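Local coordinates for protein Can2 (Sulfobacillus thermosulfidooxidans, PDB 7BDV) that binds cyclic tetra-adenylate and acts as a dual-specificity nuclease, serving as a CRISPR ancillary effector that potentiates type III CRISPR defence, at residues N25-I30 against F52-T56; P140-Y146 against L282-L287. Residues are numbered along the deposited sequence.

Contact 1. Residues N25-I30 against F52-T56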
loop_
_atom_site.group_PDB
_atom_site.type_symbol
_atom_site.label_atom_id
_atom_site.label_comp_id
_atom_site.label_asym_id
_atom_site.label_seq_id
_atom_site.Cartn_x
_atom_site.Cartn_y
_atom_site.Cartn_z
ATOM N N ASN A 25 -1.716 16.967 11.626
ATOM C CA ASN A 25 -1.506 17.575 12.973
ATOM C C ASN A 25 -0.189 18.364 13.005
ATOM O O ASN A 25 -0.104 19.360 13.752
ATOM C CB ASN A 25 -1.506 16.499 14.049
ATOM C CG ASN A 25 -2.829 15.764 14.114
ATOM O OD1 ASN A 25 -2.872 14.525 14.223
ATOM N ND2 ASN A 25 -3.899 16.547 14.176
ATOM N N VAL A 26 0.807 17.951 12.230
ATOM C CA VAL A 26 2.189 18.514 12.292
ATOM C C VAL A 26 2.267 19.771 11.419
ATOM O O VAL A 26 2.937 20.730 11.830
ATOM C CB VAL A 26 3.223 17.445 11.898
ATOM C CG1 VAL A 26 4.576 18.021 11.535
ATOM C CG2 VAL A 26 3.354 16.394 12.970
ATOM N N ILE A 27 1.615 19.765 10.246
ATOM C CA ILE A 27 1.727 20.860 9.258
ATOM C C ILE A 27 1.312 22.191 9.887
ATOM O O ILE A 27 2.035 23.171 9.744
ATOM C CB ILE A 27 0.964 20.523 7.961
ATOM C CG1 ILE A 27 1.707 19.453 7.146
ATOM C CG2 ILE A 27 0.726 21.777 7.153
ATOM N N PRO A 28 0.155 22.311 10.577
ATOM C CA PRO A 28 -0.201 23.566 11.241
ATOM C C PRO A 28 0.767 24.052 12.341
ATOM O O PRO A 28 0.868 25.246 12.544
ATOM C CB PRO A 28 -1.583 23.273 11.827
ATOM C CG PRO A 28 -2.105 22.123 10.984
ATOM C CD PRO A 28 -0.891 21.285 10.725
ATOM N N VAL A 29 1.443 23.141 13.023
ATOM C CA VAL A 29 2.398 23.421 14.149
ATOM C C VAL A 29 3.710 23.971 13.576
ATOM O O VAL A 29 4.286 24.895 14.202
ATOM C CB VAL A 29 2.619 22.152 15.000
ATOM C CG1 VAL A 29 3.784 22.286 15.973
ATOM C CG2 VAL A 29 1.341 21.776 15.742
ATOM N N ILE A 30 4.157 23.453 12.429
ATOM C CA ILE A 30 5.402 23.910 11.747
ATOM C C ILE A 30 5.145 25.286 11.125
ATOM O O ILE A 30 6.054 26.147 11.211
ATOM C CB ILE A 30 5.880 22.893 10.686
ATOM C CG1 ILE A 30 6.072 21.488 11.250
ATOM C CG2 ILE A 30 7.137 23.392 10.003
ATOM C CD1 ILE A 30 7.044 21.391 12.389
ATOM N N PHE A 52 5.675 12.560 16.688
ATOM C CA PHE A 52 5.189 13.960 16.684
ATOM C C PHE A 52 6.291 14.884 17.225
ATOM O O PHE A 52 6.455 15.973 16.675
ATOM C CB PHE A 52 3.928 14.120 17.525
ATOM C CG PHE A 52 3.314 15.491 17.442
ATOM C CD1 PHE A 52 3.761 16.517 18.259
ATOM C CD2 PHE A 52 2.335 15.782 16.496
ATOM C CE1 PHE A 52 3.235 17.796 18.144
ATOM C CE2 PHE A 52 1.808 17.050 16.390
ATOM C CZ PHE A 52 2.254 18.063 17.212
ATOM N N ARG A 53 6.964 14.473 18.307
ATOM C CA ARG A 53 8.053 15.270 18.938
ATOM C C ARG A 53 9.206 15.397 17.943
ATOM O O ARG A 53 9.732 16.501 17.787
ATOM C CB ARG A 53 8.497 14.616 20.253
ATOM C CG ARG A 53 7.429 14.603 21.338
ATOM C CD ARG A 53 7.918 13.997 22.662
ATOM N NE ARG A 53 6.967 14.181 23.753
ATOM C CZ ARG A 53 6.859 15.295 24.491
ATOM N NH1 ARG A 53 7.634 16.346 24.263
ATOM N NH2 ARG A 53 5.955 15.360 25.454
ATOM N N GLN A 54 9.581 14.296 17.294
ATOM C CA GLN A 54 10.701 14.223 16.324
ATOM C C GLN A 54 10.386 15.090 15.101
ATOM O O GLN A 54 11.299 15.818 14.634
ATOM C CB GLN A 54 10.950 12.762 15.929
ATOM C CG GLN A 54 12.225 12.521 15.146
ATOM C CD GLN A 54 13.425 13.141 15.825
ATOM O OE1 GLN A 54 13.535 13.164 17.046
ATOM N NE2 GLN A 54 14.323 13.687 15.026
ATOM N N ALA A 55 9.148 15.042 14.598
ATOM C CA ALA A 55 8.728 15.827 13.417
ATOM C C ALA A 55 8.755 17.325 13.754
ATOM O O ALA A 55 9.053 18.116 12.849
ATOM C CB ALA A 55 7.360 15.405 12.958
ATOM N N THR A 56 8.431 17.704 14.993
ATOM C CA THR A 56 8.313 19.126 15.393
ATOM C C THR A 56 9.535 19.560 16.223
ATOM O O THR A 56 9.416 20.615 16.841
ATOM C CB THR A 56 7.003 19.399 16.151
ATOM O OG1 THR A 56 7.000 18.632 17.354
ATOM C CG2 THR A 56 5.763 19.080 15.342
#
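Start at Phe52, on the last part of helix 47-55. Its ring reaches across to helix 23-31 and meets three residues there. Asn25 O lies at the ring edge, 4.0 Å from Phe52 CE2, and this carbonyl also accepts a hydrogen bond from Tyr14 OH. Val26 CG2 comes to 3.7 Å from Phe52 CD2 at an oblique angle, and Val29 CG2 sits at the edge, 4.1 Å from Phe52 CZ. The next residue to touch is Ala55, a turn further on. Its CB points toward the other helix and packs on Val26 CG1 at 4.1 Å, while the carbonyl Ala55 O is 3.9 Å from Ile30 CD1. Thr56 then leaves the helix. Its hydroxyl turns back along its own chain, with Thr56 OG1 donating to Phe52 O at 2.8 Å, so the methyl is left for the neighbour. Thr56 CG2 is 3.8 Å from Val29 CG1, 4.0 Å from Ile30 CD1 and 4.1 Å from Val26 CG1. Ile30 and Thr56 are also the nearest backbone pair, 6.7 Å between their CA atoms. The two helices follow successive parallel strands, 13-17 and 36-41, in the Rossmann-like CARF domain, and pack side by side. With no hydrogen bond crossing between the segments, what holds them is the fit of branched aliphatic groups against an aromatic ring, an alanine and a threonine methyl: a greasy seam inside the ligand-binding domain.

Contact 2. Residues P140-Y146 against L282-L287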
loop_
_atom_site.group_PDB
_atom_site.type_symbol
_atom_site.label_atom_id
_atom_site.label_comp_id
_atom_site.label_asym_id
_atom_site.label_seq_id
_atom_site.Cartn_x
_atom_site.Cartn_y
_atom_site.Cartn_z
ATOM N N PRO A 140 6.158 24.980 4.627
ATOM C CA PRO A 140 7.286 24.976 5.566
ATOM C C PRO A 140 7.900 23.581 5.797
ATOM O O PRO A 140 9.063 23.478 6.138
ATOM C CB PRO A 140 6.636 25.499 6.855
ATOM C CG PRO A 140 5.220 24.953 6.788
ATOM C CD PRO A 140 4.852 25.013 5.318
ATOM N N LEU A 141 7.132 22.523 5.517
ATOM C CA LEU A 141 7.519 21.101 5.729
ATOM C C LEU A 141 8.742 20.707 4.902
ATOM O O LEU A 141 8.770 21.044 3.717
ATOM C CB LEU A 141 6.300 20.231 5.401
ATOM C CG LEU A 141 6.379 18.783 5.828
ATOM C CD1 LEU A 141 6.477 18.666 7.343
ATOM C CD2 LEU A 141 5.164 18.022 5.287
ATOM N N THR A 142 9.763 20.132 5.560
ATOM C CA THR A 142 10.981 19.610 4.934
ATOM C C THR A 142 10.795 18.105 4.744
ATOM O O THR A 142 9.846 17.568 5.338
ATOM C CB THR A 142 12.213 19.889 5.801
ATOM O OG1 THR A 142 12.050 19.090 6.959
ATOM C CG2 THR A 142 12.369 21.343 6.196
ATOM N N VAL A 143 11.671 17.471 3.959
ATOM C CA VAL A 143 11.694 15.992 3.770
ATOM C C VAL A 143 12.029 15.306 5.106
ATOM O O VAL A 143 11.421 14.266 5.422
ATOM C CB VAL A 143 12.650 15.596 2.640
ATOM C CG1 VAL A 143 12.901 14.097 2.630
ATOM C CG2 VAL A 143 12.080 16.050 1.301
ATOM N N LYS A 144 12.930 15.885 5.900
ATOM C CA LYS A 144 13.307 15.318 7.212
ATOM C C LYS A 144 12.045 15.174 8.088
ATOM O O LYS A 144 11.868 14.084 8.711
ATOM C CB LYS A 144 14.357 16.203 7.884
ATOM C CG LYS A 144 14.863 15.699 9.227
ATOM C CD LYS A 144 15.761 16.712 9.947
ATOM N N GLN A 145 11.219 16.222 8.157
ATOM C CA GLN A 145 10.014 16.267 9.008
ATOM C C GLN A 145 8.978 15.274 8.457
ATOM O O GLN A 145 8.313 14.604 9.227
ATOM C CB GLN A 145 9.443 17.684 8.992
ATOM C CG GLN A 145 10.374 18.711 9.653
ATOM C CD GLN A 145 9.867 20.122 9.492
ATOM O OE1 GLN A 145 9.269 20.500 8.474
ATOM N NE2 GLN A 145 10.145 20.920 10.509
ATOM N N TYR A 146 8.821 15.240 7.151
ATOM C CA TYR A 146 7.821 14.361 6.499
ATOM C C TYR A 146 8.160 12.927 6.897
ATOM O O TYR A 146 7.285 12.247 7.466
ATOM C CB TYR A 146 7.800 14.620 4.992
ATOM C CG TYR A 146 6.685 13.905 4.289
ATOM C CD1 TYR A 146 6.689 12.522 4.167
ATOM C CD2 TYR A 146 5.649 14.615 3.723
ATOM C CE1 TYR A 146 5.650 11.865 3.514
ATOM C CE2 TYR A 146 4.609 13.979 3.056
ATOM C CZ TYR A 146 4.613 12.598 2.954
ATOM O OH TYR A 146 3.602 11.978 2.279
ATOM N N LEU A 282 9.546 17.200 -2.264
ATOM C CA LEU A 282 8.260 17.659 -1.704
ATOM C C LEU A 282 7.675 18.670 -2.675
ATOM O O LEU A 282 8.400 19.544 -3.192
ATOM C CB LEU A 282 8.473 18.308 -0.333
ATOM C CG LEU A 282 8.564 17.373 0.853
ATOM C CD1 LEU A 282 8.835 18.173 2.117
ATOM C CD2 LEU A 282 7.300 16.566 1.023
ATOM N N TYR A 283 6.377 18.602 -2.859
ATOM C CA TYR A 283 5.600 19.599 -3.625
ATOM C C TYR A 283 4.210 19.634 -3.035
ATOM O O TYR A 283 3.593 18.573 -3.007
ATOM C CB TYR A 283 5.551 19.233 -5.108
ATOM C CG TYR A 283 4.918 20.294 -5.960
ATOM C CD1 TYR A 283 5.601 21.458 -6.189
ATOM C CD2 TYR A 283 3.655 20.152 -6.527
ATOM C CE1 TYR A 283 5.059 22.477 -6.950
ATOM C CE2 TYR A 283 3.097 21.157 -7.298
ATOM C CZ TYR A 283 3.803 22.327 -7.506
ATOM O OH TYR A 283 3.291 23.353 -8.235
ATOM N N HIS A 284 3.778 20.810 -2.565
ATOM C CA HIS A 284 2.478 21.002 -1.876
ATOM C C HIS A 284 2.403 20.052 -0.685
ATOM O O HIS A 284 1.356 19.417 -0.512
ATOM C CB HIS A 284 1.333 20.824 -2.888
ATOM C CG HIS A 284 1.277 21.904 -3.908
ATOM N ND1 HIS A 284 0.373 21.882 -4.961
ATOM C CD2 HIS A 284 1.992 23.048 -4.025
ATOM C CE1 HIS A 284 0.543 22.968 -5.688
ATOM N NE2 HIS A 284 1.549 23.697 -5.139
ATOM N N ASN A 285 3.493 19.909 0.071
ATOM C CA ASN A 285 3.535 19.126 1.331
ATOM C C ASN A 285 3.297 17.631 1.091
ATOM O O ASN A 285 2.996 16.950 2.051
ATOM C CB ASN A 285 2.505 19.654 2.325
ATOM C CG ASN A 285 2.799 21.094 2.672
ATOM O OD1 ASN A 285 3.938 21.410 3.017
ATOM N ND2 ASN A 285 1.816 21.971 2.510
ATOM N N LYS A 286 3.463 17.146 -0.133
ATOM C CA LYS A 286 3.334 15.703 -0.462
ATOM C C LYS A 286 4.679 15.176 -0.949
ATOM O O LYS A 286 5.305 15.881 -1.802
ATOM C CB LYS A 286 2.277 15.519 -1.549
ATOM C CG LYS A 286 0.855 15.829 -1.134
ATOM C CD LYS A 286 -0.109 15.509 -2.270
ATOM C CE LYS A 286 -1.483 16.115 -2.117
ATOM N NZ LYS A 286 -1.488 17.521 -2.598
ATOM N N LEU A 287 5.110 14.019 -0.441
ATOM C CA LEU A 287 6.375 13.412 -0.888
ATOM C C LEU A 287 6.143 12.737 -2.239
ATOM O O LEU A 287 5.173 11.983 -2.378
ATOM C CB LEU A 287 6.917 12.459 0.160
ATOM C CG LEU A 287 8.350 12.024 -0.073
ATOM C CD1 LEU A 287 9.302 13.191 0.113
ATOM C CD2 LEU A 287 8.713 10.903 0.870
HETATM O O HOH W 1 6.727 21.508 1.972
#
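No direct hydrogen bond joins these two segments; a single water does the polar bridging. It donates to Leu141 O, which also accepts from Lys260 NZ, at 2.7 Å and to Asn285 OD1 at 3.0 Å. Asn285 belongs to the type I' turn from Tyr283 to Lys286, a tight hairpin closed by Tyr283 N to Lys286 O at 3.1 Å and Lys286 N to Tyr283 O at 3.2 Å. His284 and Asn285 both take positive phi, as the turn requires. The amide of Asn285 is held from its other end too, since its ND2 donates to Gln124 OE1 and Gly138 O. Beside the turn, the hairpin strands present Leu282 and Leu287 to the start of helix 143-148. Thr142 and Gln145 form a capping box there: Gln145 N donates to Thr142 OG1 at 3.2 Å, and Thr142 N to Gln145 OE1 at 3.0 Å. Leu282 pushes against this corner, its CD1 only 3.3 Å from Leu141 O and from Thr142 C, while its CG lies 3.8 Å from Val143 CG2. Tyr146, a turn on, packs on both leucines. Leu287 CB sits over one ring face in a CH-pi contact, 3.8 Å from the Tyr146 centroid; Leu282 CD2 is 3.7 Å from Tyr146 CD2, and Asn285 O meets the ring edge at 3.5 Å from CE2. The phenol oxygen bonds to Ala320 O. A hairpin of the endonuclease part fits against a helix start of the CARF part through leucine, valine and tyrosine surfaces, and one water donating to two acceptors that cannot bond each other adds the polar link.

In the fold
Along the chain the order is 25-30, 52-56, 140-146, 282-287, so both segments of contact 1 precede those of contact 2. Their centres are about 12 Å apart and they touch: Ile30 CD1 lies 3.7 Å from Gln145 NE2, Ile30 CG2 3.8 Å from Pro140 CB, and Ala55 O 3.5 Å from Gln145 CG. Helices 23-31 and 47-55 lie within the CARF domain, and helix 143-148 rests on both; it also packs against the hairpin between strands 279-283 and 286-291 of the endonuclease sheet. This continuous chain of packing connects the cyclic tetra-adenylate-binding domain to the probable nuclease domain, consistent with a route for coupling ligand binding to activity.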